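Inactive PncC family protein (Escherichia coli O157:H7, PDB 5KOL) is of unknown function, a CinA-family protein that probably lacks the nicotinamide-nucleotide (NMN) amidohydrolase activity of active PncC enzymes. Local coordinates at residues Val110-Thr115 with Phe134-Lys139. Numbering follows the deposited sequence.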
loop_
_atom_site.group_PDB
_atom_site.type_symbol
_atom_site.label_atom_id
_atom_site.label_comp_id
_atom_site.label_asym_id
_atom_site.label_seq_id
_atom_site.Cartn_x
_atom_site.Cartn_y
_atom_site.Cartn_z
ATOM N N VAL A 110 12.118 -5.190 10.839
ATOM C CA VAL A 110 10.939 -5.969 11.204
ATOM C C VAL A 110 9.954 -5.921 10.042
ATOM O O VAL A 110 9.835 -4.895 9.365
ATOM C CB VAL A 110 10.287 -5.415 12.492
ATOM C CG1 VAL A 110 9.031 -6.212 12.868
ATOM C CG2 VAL A 110 11.297 -5.400 13.625
ATOM N N SER A 111 9.242 -7.016 9.800
ATOM C CA SER A 111 8.231 -6.978 8.750
ATOM C C SER A 111 7.007 -7.809 9.116
ATOM O O SER A 111 7.051 -8.695 9.979
ATOM C CB SER A 111 8.788 -7.449 7.389
ATOM O OG SER A 111 8.908 -8.856 7.325
ATOM N N ILE A 112 5.907 -7.487 8.434
ATOM C CA ILE A 112 4.621 -8.175 8.547
ATOM C C ILE A 112 4.168 -8.542 7.146
ATOM O O ILE A 112 4.179 -7.686 6.256
ATOM C CB ILE A 112 3.537 -7.279 9.183
ATOM C CG1 ILE A 112 3.973 -6.721 10.533
ATOM C CG2 ILE A 112 2.178 -8.016 9.208
ATOM C CD1 ILE A 112 3.118 -5.510 10.966
ATOM N N ALA A 113 3.715 -9.779 6.957
ATOM C CA ALA A 113 3.151 -10.199 5.677
ATOM C C ALA A 113 1.736 -10.752 5.862
ATOM O O ALA A 113 1.449 -11.432 6.852
ATOM C CB ALA A 113 4.065 -11.238 5.003
ATOM N N ILE A 114 0.839 -10.434 4.928
ATOM C CA ILE A 114 -0.547 -10.915 4.970
ATOM C C ILE A 114 -0.931 -11.426 3.593
ATOM O O ILE A 114 -0.845 -10.686 2.607
ATOM C CB ILE A 114 -1.559 -9.834 5.398
ATOM C CG1 ILE A 114 -1.183 -9.173 6.716
ATOM C CG2 ILE A 114 -2.977 -10.453 5.516
ATOM C CD1 ILE A 114 -2.202 -8.090 7.178
ATOM N N THR A 115 -1.390 -12.673 3.523
ATOM C CA THR A 115 -1.946 -13.196 2.278
ATOM C C THR A 115 -3.092 -14.131 2.641
ATOM O O THR A 115 -2.917 -15.017 3.483
ATOM C CB THR A 115 -0.879 -13.923 1.431
ATOM O OG1 THR A 115 -1.482 -14.482 0.248
ATOM C CG2 THR A 115 -0.150 -15.024 2.238
ATOM N N PHE A 134 -0.218 -15.477 7.831
ATOM C CA PHE A 134 0.545 -14.317 8.263
ATOM C C PHE A 134 1.996 -14.714 8.449
ATOM O O PHE A 134 2.286 -15.856 8.795
ATOM C CB PHE A 134 0.016 -13.764 9.589
ATOM C CG PHE A 134 -1.432 -13.343 9.560
ATOM C CD1 PHE A 134 -2.442 -14.273 9.734
ATOM C CD2 PHE A 134 -1.769 -12.009 9.427
ATOM C CE1 PHE A 134 -3.786 -13.884 9.726
ATOM C CE2 PHE A 134 -3.109 -11.597 9.425
ATOM C CZ PHE A 134 -4.116 -12.539 9.576
ATOM N N ALA A 135 2.909 -13.762 8.268
ATOM C CA ALA A 135 4.302 -14.002 8.633
ATOM C C ALA A 135 4.903 -12.730 9.218
ATOM O O ALA A 135 4.525 -11.613 8.838
ATOM C CB ALA A 135 5.140 -14.496 7.421
ATOM N N TRP A 136 5.835 -12.909 10.162
ATOM C CA TRP A 136 6.578 -11.808 10.765
ATOM C C TRP A 136 8.063 -12.137 10.801
ATOM O O TRP A 136 8.442 -13.248 11.174
ATOM C CB TRP A 136 6.121 -11.522 12.204
ATOM C CG TRP A 136 4.631 -11.296 12.343
ATOM C CD1 TRP A 136 3.988 -10.101 12.404
ATOM C CD2 TRP A 136 3.618 -12.308 12.439
ATOM N NE1 TRP A 136 2.623 -10.296 12.528
ATOM C CE2 TRP A 136 2.375 -11.646 12.558
ATOM C CE3 TRP A 136 3.645 -13.710 12.467
ATOM C CZ2 TRP A 136 1.174 -12.336 12.674
ATOM C CZ3 TRP A 136 2.450 -14.396 12.579
ATOM C CH2 TRP A 136 1.231 -13.710 12.682
ATOM N N HIS A 137 8.894 -11.156 10.457
ATOM C CA HIS A 137 10.342 -11.252 10.580
ATOM C C HIS A 137 10.772 -10.356 11.731
ATOM O O HIS A 137 10.481 -9.155 11.727
ATOM C CB HIS A 137 11.042 -10.825 9.290
ATOM C CG HIS A 137 12.540 -10.868 9.370
ATOM N ND1 HIS A 137 13.286 -11.890 8.820
ATOM C CD2 HIS A 137 13.431 -10.013 9.929
ATOM C CE1 HIS A 137 14.570 -11.665 9.042
ATOM N NE2 HIS A 137 14.686 -10.532 9.710
ATOM N N ILE A 138 11.438 -10.937 12.721
ATOM C CA ILE A 138 11.948 -10.191 13.866
ATOM C C ILE A 138 13.325 -10.721 14.210
ATOM O O ILE A 138 13.501 -11.936 14.359
ATOM C CB ILE A 138 11.046 -10.308 15.104
ATOM C CG1 ILE A 138 9.577 -10.224 14.718
ATOM C CG2 ILE A 138 11.442 -9.251 16.128
ATOM C CD1 ILE A 138 8.649 -10.687 15.786
ATOM N N LYS A 139 14.287 -9.813 14.363
ATOM C CA LYS A 139 15.639 -10.146 14.809
ATOM C C LYS A 139 16.210 -11.339 14.038
ATOM O O LYS A 139 16.641 -12.336 14.617
ATOM C CB LYS A 139 15.658 -10.406 16.319
ATOM C CG LYS A 139 15.329 -9.170 17.165
ATOM C CD LYS A 139 15.103 -9.526 18.635
ATOM C CE LYS A 139 14.769 -8.292 19.478
ATOM N NZ LYS A 139 13.296 -8.105 19.674
#
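Strands 110-115 and 134-138 run antiparallel, 171° between their directions, joined by four backbone hydrogen bonds around two hydrogen-bonded pairs, S111 with H137 and A113 with A135. The shortest, A113 N to A135 O at 2.7 Å, lies in the carbonyl plane, whereas A135 N comes to A113 O from about 31° above the plane of the A113 carbonyl. In the non-hydrogen-bonded pair between them, I112 faces W136. I112 CG1 sits 3.9 Å from W136 CD1, the two side chains crossing obliquely, and I112 CG2 lies near W136 NE1. At the next non-hydrogen-bonded pair, I114 and F134 lie side by side and point the same way, I114 CG1 reaching F134 CD2 at 4.0 Å while I114 CG2 touches CE2 of that ring. The other face carries S111, A113, A135 and H137: A113 CB and A135 CB meet at 4.2 Å, and S111 OG rests 3.5 Å from H137 CB. That hydroxyl is hydrogen-bonded to A99 O, and H137 pairs ND1 with N142 OD1 of strand 141-148. Both are inner strands of a mixed sheet, 110-116 the middle one of five, with strand 36-40 flanking the first and strand 141-148 the second. Helix 153-171 covers the isoleucine and tryptophan face, where W136 NE1 bonds to A164 O, and helix 92-106 packs on the alanine and serine face, so the pair lies within the sheet that forms the middle layer of a three-layer alpha/beta/alpha sandwich.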